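Local coordinates for protein putative peptidase (Chlamydophila abortus, PDB 3CE2) that is a putative zinc metallopeptidase of the M3B family that probably degrades small bioactive peptides, at residues Ser50-Ala55 and His114-Glu119; Leu70-Thr75 and Thr121-Pro126; His206-Ser209 and Leu215-Gln218; Thr227-Gln232 and Thr514-Ser519; Glu577-Lys580 and Asp585-Thr588. All coordinates share one frame; numbering follows the deposited sequence.

Overall arrangement
Contacts 1 and 2 lie near each other in the helical N-terminal part, with centres 12 Å apart. Their segments alternate along the chain: the loop before helix 66-96 meets helix 101-120, and helix 66-96 meets the turn that follows helix 101-120. Contacts 3 and 4, centres 13 Å apart, meet at helix 222-237: it carries residues 227-232 of contact 4, and Leu208 and Tyr216 of contact 3 pack on its Ser228. Contact 4 also ties this helix to the loop 514-519, almost three hundred residues later. Contact 5 comes last, where helix 575-581 meets the loop that leads to helix 590-607, its centre about 40 Å from that of contact 4. The contacts thus sample distant parts of one mainly helical peptidase.

Contact 1. Residues Ser50-Ala55 and His114-Glu119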
# COMPACT_ATOMS: atom_id res chain seq x y z
N SER A 50 15.07 31.99 -13.58
CA SER A 50 15.38 32.70 -12.33
C SER A 50 14.80 31.98 -11.09
O SER A 50 13.64 31.56 -11.11
CB SER A 50 14.88 34.15 -12.42
OG SER A 50 14.97 34.81 -11.17
N PRO A 51 15.60 31.84 -10.01
CA PRO A 51 15.20 31.12 -8.77
C PRO A 51 14.10 31.81 -7.94
O PRO A 51 14.17 33.01 -7.69
CB PRO A 51 16.51 31.04 -7.96
CG PRO A 51 17.32 32.20 -8.44
CD PRO A 51 16.99 32.35 -9.91
N THR A 52 13.11 31.03 -7.51
CA THR A 52 11.97 31.56 -6.75
C THR A 52 12.23 31.62 -5.24
O THR A 52 11.62 32.41 -4.51
CB THR A 52 10.72 30.70 -7.01
OG1 THR A 52 10.78 30.15 -8.33
CG2 THR A 52 9.44 31.52 -6.84
N TRP A 53 13.11 30.74 -4.78
CA TRP A 53 13.64 30.79 -3.44
C TRP A 53 15.15 30.98 -3.55
O TRP A 53 15.88 30.04 -3.90
CB TRP A 53 13.31 29.49 -2.71
CG TRP A 53 11.83 29.31 -2.54
CD1 TRP A 53 11.03 29.94 -1.63
CD2 TRP A 53 10.98 28.48 -3.33
NE1 TRP A 53 9.73 29.54 -1.80
CE2 TRP A 53 9.67 28.64 -2.83
CE3 TRP A 53 11.21 27.61 -4.40
CZ2 TRP A 53 8.58 27.95 -3.37
CZ3 TRP A 53 10.13 26.93 -4.94
CH2 TRP A 53 8.82 27.10 -4.42
N PRO A 54 15.63 32.20 -3.27
CA PRO A 54 17.07 32.45 -3.37
C PRO A 54 17.72 32.00 -2.05
O PRO A 54 18.86 31.52 -2.03
CB PRO A 54 17.17 33.97 -3.58
CG PRO A 54 15.74 34.54 -3.34
CD PRO A 54 14.89 33.39 -2.82
N ALA A 55 16.95 32.15 -0.98
CA ALA A 55 17.26 31.60 0.33
C ALA A 55 17.70 30.12 0.30
O ALA A 55 18.41 29.66 1.19
CB ALA A 55 16.05 31.77 1.25
N HIS A 114 5.52 22.94 -6.73
CA HIS A 114 6.18 21.82 -6.10
C HIS A 114 7.34 21.35 -6.94
O HIS A 114 8.36 20.94 -6.40
CB HIS A 114 5.23 20.66 -5.87
CG HIS A 114 4.48 20.75 -4.58
ND1 HIS A 114 3.38 21.57 -4.41
CD2 HIS A 114 4.66 20.12 -3.39
CE1 HIS A 114 2.91 21.44 -3.18
NE2 HIS A 114 3.67 20.57 -2.54
N THR A 115 7.19 21.40 -8.25
CA THR A 115 8.25 20.93 -9.13
C THR A 115 9.41 21.92 -9.11
O THR A 115 10.58 21.54 -9.28
CB THR A 115 7.73 20.68 -10.57
OG1 THR A 115 6.56 19.86 -10.51
CG2 THR A 115 8.79 19.95 -11.41
N LEU A 116 9.09 23.18 -8.88
CA LEU A 116 10.11 24.21 -8.83
C LEU A 116 10.91 23.98 -7.56
O LEU A 116 12.13 23.80 -7.59
CB LEU A 116 9.45 25.59 -8.82
CG LEU A 116 9.90 26.62 -9.86
CD1 LEU A 116 10.26 25.95 -11.20
CD2 LEU A 116 8.79 27.67 -10.06
N PHE A 117 10.19 23.97 -6.44
CA PHE A 117 10.77 23.60 -5.16
C PHE A 117 11.69 22.42 -5.29
O PHE A 117 12.85 22.47 -4.87
CB PHE A 117 9.67 23.26 -4.15
CG PHE A 117 10.18 23.08 -2.77
CD1 PHE A 117 10.88 24.11 -2.14
CD2 PHE A 117 9.99 21.89 -2.08
CE1 PHE A 117 11.36 23.97 -0.87
CE2 PHE A 117 10.48 21.74 -0.79
CZ PHE A 117 11.16 22.78 -0.19
N ALA A 118 11.18 21.34 -5.88
CA ALA A 118 11.99 20.14 -6.05
C ALA A 118 13.26 20.40 -6.89
O ALA A 118 14.32 19.82 -6.64
CB ALA A 118 11.16 18.99 -6.62
N GLU A 119 13.18 21.29 -7.87
CA GLU A 119 14.36 21.58 -8.69
C GLU A 119 15.30 22.46 -7.90
O GLU A 119 16.49 22.18 -7.78
CB GLU A 119 13.97 22.23 -10.02
CG GLU A 119 13.58 21.20 -11.09
CD GLU A 119 12.59 21.74 -12.13
OE1 GLU A 119 12.20 22.94 -12.03
OE2 GLU A 119 12.20 20.95 -13.03
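Trp53 and Phe117 meet as a T-shaped (edge-to-face) aromatic pair, fastening the loop between helices 33-42 and 66-96 to the side of helix 101-120 in an all-helical part of the fold. Phe117 turns its edge toward the face of the six-membered ring of Trp53, the centroids lying 5.5 Å apart and the planes 81° apart. The CD1 corner of Phe117 stands 4.0 Å above the indole plane, displaced toward the rim rather than over the middle. Its position follows from a first torsion that points CG away from the backbone N of Phe117 (chi1 -171°) and carries the ring along the flank of the helix to the indole. The indole comes in with its CZ3 end leading and reaches the helix backbone, where CZ3 also lies 3.8 Å from Phe117 CB. On the Leu116 side the same atom rests 4.2 Å from Leu116 CB, while the carbonyl carbon of Leu116 sits at the edge of the indole, near its plane. Thr52 covers the opposite indole face from within the loop, its CB off toward the rim. The backbone N atoms of Thr52 and Trp53 both bond to the carboxylate of Glu120, one to each oxygen, so the loop is held to the end of helix 101-120 by polar as well as apolar contacts. Ile79 of helix 66-96 touches both Trp53 and Phe117, making the aromatic pair part of a three-way packing. Leu116 and Thr52 cross at about a right angle, with Leu116 CD2 3.6 Å from Thr52 OG1.

Contact 2. Residues Leu70-Thr75 and Thr121-Pro126; sequences LSLLTT and TSWVQP
With CG anti to the backbone N (chi1 172°), Leu72 extends from its helix straight toward Trp123, whose own CG sits between the backbone N and the carbonyl carbon (chi1 60°) and swings the indole back across the gap. The two side chains therefore approach from opposite directions. Contact falls to a single methyl: Leu72 CD2 lies 3.9 Å from Trp123 CH2, at the far end of the six-membered ring, and approaches it obliquely. The same methyl is 4.2 Å from Val124 CG2. That valine methyl in turn stands 3.5 Å above the Trp123 plane, over the centre of the ring system, so neighbours in sequence pack on each other and present a joint apolar surface to the leucine. The contact belongs to the all-helical N-terminal part of the fold, where Trp123 and Val124, just beyond helix 101-120, rest against the long helix 66-96. At the other end of the indole, NE1 is hydrogen-bonded to the backbone O of Leu56, a bond that restrains the turn of the ring and ties it to the loop before helix 66-96. Within residues 70-75, Thr74 OG1 turns back to bond Leu70 O at 2.9 Å. Thr74 N also reaches this oxygen, the two donors coming from opposite faces of the carbonyl plane.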
# COMPACT_ATOMS: atom_id res chain seq x y z
N LEU A 70 20.99 23.50 10.30
CA LEU A 70 19.74 23.63 11.01
C LEU A 70 18.91 24.70 10.34
O LEU A 70 17.70 24.57 10.18
CB LEU A 70 19.96 23.97 12.48
CG LEU A 70 18.70 24.56 13.12
CD1 LEU A 70 17.68 23.47 13.44
CD2 LEU A 70 19.05 25.32 14.34
N SER A 71 19.57 25.78 9.94
CA SER A 71 18.89 26.86 9.24
C SER A 71 18.25 26.38 7.92
O SER A 71 17.09 26.69 7.64
CB SER A 71 19.87 27.99 8.96
OG SER A 71 19.19 29.06 8.34
N LEU A 72 19.02 25.64 7.12
CA LEU A 72 18.53 25.01 5.89
C LEU A 72 17.26 24.18 6.09
O LEU A 72 16.20 24.48 5.52
CB LEU A 72 19.63 24.14 5.32
CG LEU A 72 19.21 23.28 4.14
CD1 LEU A 72 18.53 24.16 3.13
CD2 LEU A 72 20.43 22.59 3.53
N LEU A 73 17.37 23.13 6.91
CA LEU A 73 16.25 22.27 7.24
C LEU A 73 15.05 23.10 7.69
O LEU A 73 13.94 22.91 7.21
CB LEU A 73 16.63 21.31 8.36
CG LEU A 73 17.81 20.38 8.12
CD1 LEU A 73 17.97 19.44 9.30
CD2 LEU A 73 17.63 19.57 6.84
N THR A 74 15.28 24.00 8.62
CA THR A 74 14.24 24.81 9.22
C THR A 74 13.43 25.51 8.13
O THR A 74 12.20 25.62 8.20
CB THR A 74 14.89 25.85 10.18
OG1 THR A 74 15.18 25.19 11.42
CG2 THR A 74 13.99 27.04 10.46
N THR A 75 14.15 25.98 7.13
CA THR A 75 13.59 26.86 6.15
C THR A 75 12.92 26.05 5.08
O THR A 75 11.90 26.45 4.54
CB THR A 75 14.69 27.71 5.51
OG1 THR A 75 15.10 28.70 6.45
CG2 THR A 75 14.18 28.37 4.26
N THR A 121 15.72 22.71 -4.78
CA THR A 121 16.33 22.04 -3.63
C THR A 121 17.04 20.76 -3.98
O THR A 121 17.47 20.03 -3.09
CB THR A 121 15.29 21.66 -2.58
OG1 THR A 121 14.41 20.67 -3.14
CG2 THR A 121 14.48 22.88 -2.12
N SER A 122 17.17 20.47 -5.26
CA SER A 122 17.70 19.18 -5.69
C SER A 122 19.15 18.96 -5.28
O SER A 122 19.66 17.85 -5.36
CB SER A 122 17.59 19.07 -7.21
OG SER A 122 18.25 20.17 -7.82
N TRP A 123 19.83 20.03 -4.85
CA TRP A 123 21.27 19.95 -4.57
C TRP A 123 21.53 19.40 -3.18
O TRP A 123 22.59 18.83 -2.92
CB TRP A 123 21.89 21.33 -4.68
CG TRP A 123 21.28 22.34 -3.72
CD1 TRP A 123 20.21 23.14 -3.95
CD2 TRP A 123 21.73 22.64 -2.39
NE1 TRP A 123 19.96 23.94 -2.85
CE2 TRP A 123 20.88 23.65 -1.88
CE3 TRP A 123 22.76 22.14 -1.57
CZ2 TRP A 123 21.02 24.18 -0.58
CZ3 TRP A 123 22.90 22.67 -0.29
CH2 TRP A 123 22.04 23.68 0.19
N VAL A 124 20.54 19.59 -2.31
CA VAL A 124 20.59 19.20 -0.91
C VAL A 124 20.95 17.74 -0.64
O VAL A 124 22.01 17.43 -0.10
CB VAL A 124 19.25 19.56 -0.25
CG1 VAL A 124 19.13 18.92 1.11
CG2 VAL A 124 19.12 21.07 -0.17
N GLN A 125 20.08 16.81 -1.02
CA GLN A 125 20.41 15.42 -0.77
C GLN A 125 21.85 14.99 -1.13
O GLN A 125 22.53 14.36 -0.33
CB GLN A 125 19.39 14.48 -1.40
CG GLN A 125 20.01 13.12 -1.67
CD GLN A 125 19.14 12.00 -1.19
OE1 GLN A 125 18.14 12.23 -0.51
NE2 GLN A 125 19.52 10.78 -1.50
N PRO A 126 22.33 15.32 -2.34
CA PRO A 126 23.67 14.80 -2.65
C PRO A 126 24.80 15.56 -1.96
O PRO A 126 25.88 14.99 -1.75
CB PRO A 126 23.77 14.92 -4.18
CG PRO A 126 22.83 15.99 -4.55
CD PRO A 126 21.76 16.10 -3.46

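Contact 3. Residues His206-Ser209 and Leu215-Gln218. With ZN (zinc ion), chain C.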
# COMPACT_ATOMS: atom_id res chain seq x y z
N HIS A 206 -18.29 -14.98 -23.22
CA HIS A 206 -18.09 -13.69 -22.60
C HIS A 206 -16.66 -13.30 -22.97
O HIS A 206 -15.72 -14.00 -22.60
CB HIS A 206 -18.23 -13.82 -21.07
CG HIS A 206 -19.57 -14.28 -20.61
ND1 HIS A 206 -20.24 -15.34 -21.19
CD2 HIS A 206 -20.37 -13.84 -19.61
CE1 HIS A 206 -21.40 -15.51 -20.58
NE2 HIS A 206 -21.50 -14.62 -19.61
N PRO A 207 -16.50 -12.23 -23.75
CA PRO A 207 -15.13 -11.83 -24.13
C PRO A 207 -14.40 -11.20 -22.95
O PRO A 207 -15.03 -10.74 -22.00
CB PRO A 207 -15.36 -10.84 -25.28
CG PRO A 207 -16.83 -11.04 -25.69
CD PRO A 207 -17.50 -11.36 -24.38
N LEU A 208 -13.07 -11.19 -23.03
CA LEU A 208 -12.23 -10.99 -21.84
C LEU A 208 -11.46 -9.69 -21.83
O LEU A 208 -11.16 -9.10 -22.88
CB LEU A 208 -11.24 -12.14 -21.68
CG LEU A 208 -11.85 -13.47 -21.25
CD1 LEU A 208 -10.97 -14.63 -21.62
CD2 LEU A 208 -12.11 -13.41 -19.76
N SER A 209 -11.13 -9.28 -20.62
CA SER A 209 -10.35 -8.11 -20.37
C SER A 209 -9.77 -8.30 -18.98
O SER A 209 -10.22 -9.16 -18.24
CB SER A 209 -11.24 -6.88 -20.41
OG SER A 209 -11.68 -6.56 -19.10
N LEU A 215 -13.68 -10.22 -12.64
CA LEU A 215 -15.09 -10.43 -12.35
C LEU A 215 -15.41 -11.91 -12.46
O LEU A 215 -16.01 -12.49 -11.54
CB LEU A 215 -15.95 -9.63 -13.32
CG LEU A 215 -17.45 -9.76 -13.05
CD1 LEU A 215 -17.80 -9.15 -11.70
CD2 LEU A 215 -18.26 -9.13 -14.16
N TYR A 216 -15.00 -12.54 -13.55
CA TYR A 216 -15.24 -13.96 -13.71
C TYR A 216 -14.58 -14.86 -12.65
O TYR A 216 -15.14 -15.89 -12.32
CB TYR A 216 -14.90 -14.46 -15.10
CG TYR A 216 -15.48 -13.66 -16.22
CD1 TYR A 216 -16.71 -13.04 -16.12
CD2 TYR A 216 -14.80 -13.56 -17.42
CE1 TYR A 216 -17.23 -12.31 -17.20
CE2 TYR A 216 -15.30 -12.85 -18.49
CZ TYR A 216 -16.51 -12.22 -18.39
OH TYR A 216 -16.96 -11.51 -19.49
N MET A 217 -13.42 -14.48 -12.11
CA MET A 217 -12.81 -15.23 -10.98
C MET A 217 -13.81 -15.45 -9.85
O MET A 217 -13.73 -16.44 -9.11
CB MET A 217 -11.64 -14.47 -10.35
CG MET A 217 -10.46 -14.17 -11.27
SD MET A 217 -8.98 -13.52 -10.43
CE MET A 217 -9.62 -12.27 -9.30
N GLN A 218 -14.72 -14.50 -9.69
CA GLN A 218 -15.64 -14.54 -8.57
C GLN A 218 -16.98 -15.08 -9.00
O GLN A 218 -17.94 -15.01 -8.23
CB GLN A 218 -15.85 -13.15 -7.99
CG GLN A 218 -15.04 -12.87 -6.76
CD GLN A 218 -14.66 -11.43 -6.67
OE1 GLN A 218 -15.06 -10.63 -7.54
NE2 GLN A 218 -13.89 -11.06 -5.66
ZN ZN C . -22.51 -13.81 -17.56
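Tyr216 reaches from helix 210-217 back to residues 206-208, closing a compact strand-to-helix connection in which strand 205-207, the outgoing arm of a two-stranded antiparallel hairpin, leads directly into that helix. Its CB points toward the strand, and the ring continues in that direction. Midway along the ring, CD2 lies 3.6 Å from Leu208 CD2, and the next atom, CE2, is 3.5 Å from the same methyl, which meets the tyrosine at its edge and in its plane. Ser228 of helix 222-237 touches both Leu208 and Tyr216, backing this apolar patch. Farther out, CZ lies 3.6 Å from His206 CB. At the tip, OH donates to the backbone O of Pro207 over 3.3 Å, approaching with a tilt of 33° from the carbonyl plane, a long bond that links the phenol to the end of the strand. The imidazole of His206 and the phenol form an offset edge-to-face pair: the edge of His206 turns toward the face of Tyr216, with planes at 84° and centroids 5.8 Å apart. Ser209, at the N-cap of helix 210-217, bonds through OG to Leu212 N and so helps set the helix start just after the strand. The imidazole of His206 also carries a metal, well away from the HExxH site, with NE2 2.4 Å from the zinc ion.

Contact 4. Residues Thr227-Gln232 and Thr514-Ser519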
# COMPACT_ATOMS: atom_id res chain seq x y z
N THR A 227 -13.03 -21.37 -18.04
CA THR A 227 -12.60 -20.99 -19.41
C THR A 227 -11.94 -19.62 -19.44
O THR A 227 -11.12 -19.32 -20.31
CB THR A 227 -13.73 -20.99 -20.42
OG1 THR A 227 -14.83 -20.25 -19.88
CG2 THR A 227 -14.16 -22.42 -20.74
N SER A 228 -12.28 -18.81 -18.44
CA SER A 228 -11.68 -17.51 -18.24
C SER A 228 -10.23 -17.62 -17.77
O SER A 228 -9.30 -17.09 -18.39
CB SER A 228 -12.50 -16.76 -17.20
OG SER A 228 -11.94 -15.50 -16.99
N TYR A 229 -10.02 -18.35 -16.68
CA TYR A 229 -8.67 -18.69 -16.23
C TYR A 229 -7.82 -19.33 -17.32
O TYR A 229 -6.69 -18.89 -17.57
CB TYR A 229 -8.76 -19.61 -15.00
CG TYR A 229 -7.44 -20.18 -14.56
CD1 TYR A 229 -6.58 -19.44 -13.74
CD2 TYR A 229 -7.02 -21.45 -14.98
CE1 TYR A 229 -5.35 -19.96 -13.33
CE2 TYR A 229 -5.79 -21.98 -14.57
CZ TYR A 229 -4.96 -21.22 -13.75
OH TYR A 229 -3.75 -21.71 -13.34
N LEU A 230 -8.33 -20.36 -17.98
CA LEU A 230 -7.56 -21.04 -19.03
C LEU A 230 -7.26 -20.10 -20.19
O LEU A 230 -6.18 -20.16 -20.79
CB LEU A 230 -8.28 -22.29 -19.54
CG LEU A 230 -8.44 -23.44 -18.54
CD1 LEU A 230 -9.23 -24.56 -19.18
CD2 LEU A 230 -7.10 -23.96 -18.08
N ALA A 231 -8.20 -19.22 -20.54
CA ALA A 231 -7.89 -18.33 -21.67
C ALA A 231 -6.81 -17.33 -21.26
O ALA A 231 -5.91 -17.02 -22.05
CB ALA A 231 -9.13 -17.63 -22.18
N GLN A 232 -6.88 -16.84 -20.02
CA GLN A 232 -5.82 -15.97 -19.55
C GLN A 232 -4.46 -16.66 -19.64
O GLN A 232 -3.50 -16.06 -20.08
CB GLN A 232 -6.09 -15.42 -18.16
CG GLN A 232 -7.17 -14.36 -18.12
CD GLN A 232 -7.02 -13.28 -19.21
OE1 GLN A 232 -7.33 -13.49 -20.41
NE2 GLN A 232 -6.58 -12.09 -18.79
N THR A 514 -5.25 -28.83 -7.78
CA THR A 514 -4.94 -29.56 -8.98
C THR A 514 -4.50 -28.55 -10.04
O THR A 514 -5.23 -27.62 -10.36
CB THR A 514 -6.18 -30.31 -9.46
OG1 THR A 514 -6.59 -31.23 -8.44
CG2 THR A 514 -5.92 -31.01 -10.82
N PHE A 515 -3.31 -28.73 -10.59
CA PHE A 515 -2.78 -27.79 -11.56
C PHE A 515 -3.38 -27.98 -12.93
O PHE A 515 -3.77 -29.08 -13.28
CB PHE A 515 -1.26 -27.90 -11.65
CG PHE A 515 -0.56 -27.52 -10.40
CD1 PHE A 515 -1.26 -26.90 -9.37
CD2 PHE A 515 0.79 -27.75 -10.23
CE1 PHE A 515 -0.64 -26.52 -8.18
CE2 PHE A 515 1.43 -27.38 -9.03
CZ PHE A 515 0.69 -26.77 -8.01
N ASP A 516 -3.50 -26.90 -13.69
CA ASP A 516 -3.84 -27.02 -15.09
C ASP A 516 -2.54 -26.95 -15.87
O ASP A 516 -1.50 -26.66 -15.29
CB ASP A 516 -4.82 -25.94 -15.51
CG ASP A 516 -6.19 -26.17 -14.93
OD1 ASP A 516 -7.05 -26.78 -15.63
OD2 ASP A 516 -6.40 -25.74 -13.78
N VAL A 517 -2.57 -27.24 -17.16
CA VAL A 517 -1.31 -27.39 -17.91
C VAL A 517 -0.53 -26.08 -18.04
O VAL A 517 0.67 -26.11 -18.20
CB VAL A 517 -1.53 -28.05 -19.30
CG1 VAL A 517 -2.08 -29.43 -19.14
CG2 VAL A 517 -2.53 -27.24 -20.14
N LEU A 518 -1.20 -24.94 -17.94
CA LEU A 518 -0.49 -23.67 -18.10
C LEU A 518 -0.41 -22.86 -16.82
O LEU A 518 -0.03 -21.68 -16.83
CB LEU A 518 -1.13 -22.87 -19.22
CG LEU A 518 -0.85 -23.60 -20.55
CD1 LEU A 518 -1.47 -22.88 -21.73
CD2 LEU A 518 0.68 -23.86 -20.78
N SER A 519 -0.78 -23.48 -15.72
CA SER A 519 -0.90 -22.77 -14.45
C SER A 519 0.37 -22.06 -14.07
O SER A 519 0.35 -21.02 -13.42
CB SER A 519 -1.32 -23.72 -13.35
OG SER A 519 -2.67 -24.08 -13.55
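Tyr229 and Ser519 make the one hydrogen bond across this contact, between helix 222-237 and the loop leading to helix 536-553: Tyr229 OH and Ser519 OG are 2.6 Å apart, and either may be the donor. The serine oxygen lies at the ring edge, in its plane. A chi1 of 172° stretches Tyr229 away from its own backbone N and sends the ring out to the loop, where OH is also bonded to Glu522 OE2. Ser519 OG has a second task, accepting from Asp516 N at 2.9 Å (N-H...O angle 148°) across the type I turn that runs from Asp516 to Ser519. Van der Waals contacts centre on Asp516. Its OD1 lies 3.7 Å from Leu230 CD2, and its OD2 lies 3.9 Å from Tyr229 CE2, with carboxylate and phenol planes 58° apart. The main polar partner of Asp516 OD2 is His312 ND1. Because His312 binds a zinc ion together with Asp310, Asp516 is placed as a second-shell residue, probably steadying the imidazole and perhaps polarising it toward a stronger metal ligand, while the helix packs against the carboxylate itself.

Contact 5. Residues Glu577-Lys580 and Asp585-Thr588; sequences EILK and DMGT
The short connection between helices 575-581 and 590-607 folds back so that Lys580 and Leu579 of the first helix touch Asp585 and Met586 of a type I turn, residues 585-588. The Lys580 chain runs alongside that of Asp585, in the same direction. It is the aliphatic part of the lysine that does the touching: CG is 3.8 Å from Asp585 CG, and CD is 3.7 Å from Asp585 OD2. Bends in the lysine chain at its second and third torsions keep it alongside the carboxylate, yet NZ remains 4.4 Å from Asp585 OD2, too far for a salt bridge, although the charges may still attract. On a neighbouring face of the helix, Leu579 CD1 meets Met586 CG at 3.9 Å, the two chains crossing at a slant. Leu579 is buried and also rests on Phe566 of helix 559-567 and on Leu428, so the helix that leads to the turn packs into the body of the M3 peptidase domain; its side chain is about 11 Å from that of the zinc ligand Glu430. The other oxygen of Asp585 serves the turn itself. OD1 accepts from Gly587 N at 2.8 Å, with an N-H...O angle of 130°, an Asx turn in which the donor meets the anti side of the carboxylate, 23° out of its plane. The extended first torsion of Asp585 (chi1 -170°) brings OD1 within range of that N-H. Backbone pairing completes the turn through Thr588 N and Asp585 O, 2.7 Å apart, and the side chain of Thr588 caps a backbone N just beyond, at the approach to helix 590-607.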
# COMPACT_ATOMS: atom_id res chain seq x y z
N GLU A 577 11.61 -0.53 14.13
CA GLU A 577 11.81 0.07 15.44
C GLU A 577 10.51 0.62 16.00
O GLU A 577 10.19 0.37 17.17
CB GLU A 577 12.90 1.13 15.42
CG GLU A 577 14.27 0.51 15.24
CD GLU A 577 14.55 -0.53 16.34
OE1 GLU A 577 14.34 -0.20 17.53
OE2 GLU A 577 14.95 -1.68 16.00
N ILE A 578 9.75 1.33 15.18
CA ILE A 578 8.44 1.83 15.61
C ILE A 578 7.57 0.67 16.08
O ILE A 578 6.86 0.75 17.07
CB ILE A 578 7.70 2.52 14.48
CG1 ILE A 578 8.27 3.92 14.26
CG2 ILE A 578 6.21 2.61 14.80
CD1 ILE A 578 7.66 4.64 13.02
N LEU A 579 7.63 -0.42 15.34
CA LEU A 579 6.86 -1.58 15.70
C LEU A 579 7.39 -2.20 16.98
O LEU A 579 6.60 -2.58 17.84
CB LEU A 579 6.87 -2.58 14.56
CG LEU A 579 6.03 -2.17 13.37
CD1 LEU A 579 6.17 -3.22 12.27
CD2 LEU A 579 4.61 -2.10 13.82
N LYS A 580 8.72 -2.32 17.11
CA LYS A 580 9.28 -2.88 18.35
C LYS A 580 8.79 -2.10 19.56
O LYS A 580 8.27 -2.69 20.50
CB LYS A 580 10.80 -2.92 18.34
CG LYS A 580 11.37 -4.31 18.18
CD LYS A 580 12.59 -4.53 19.06
CE LYS A 580 13.86 -4.12 18.35
NZ LYS A 580 15.05 -4.76 18.99
N ASP A 585 7.88 -7.48 17.56
CA ASP A 585 9.25 -7.62 17.14
C ASP A 585 9.34 -8.50 15.89
O ASP A 585 9.39 -9.74 15.98
CB ASP A 585 10.10 -8.19 18.27
CG ASP A 585 11.58 -8.14 17.97
OD1 ASP A 585 11.97 -8.05 16.78
OD2 ASP A 585 12.36 -8.20 18.95
N MET A 586 9.35 -7.85 14.73
CA MET A 586 9.37 -8.57 13.45
C MET A 586 10.69 -9.30 13.30
O MET A 586 10.84 -10.14 12.43
CB MET A 586 9.18 -7.61 12.28
CG MET A 586 8.00 -6.66 12.41
SD MET A 586 6.40 -7.51 12.40
CE MET A 586 6.32 -8.13 10.72
N GLY A 587 11.66 -8.97 14.15
CA GLY A 587 12.92 -9.71 14.17
C GLY A 587 12.71 -11.10 14.76
O GLY A 587 13.60 -11.95 14.71
N THR A 588 11.54 -11.33 15.34
CA THR A 588 11.25 -12.64 15.88
C THR A 588 10.02 -13.21 15.21
O THR A 588 9.52 -12.70 14.22
CB THR A 588 11.04 -12.62 17.41
OG1 THR A 588 9.75 -12.08 17.75
CG2 THR A 588 12.10 -11.79 18.08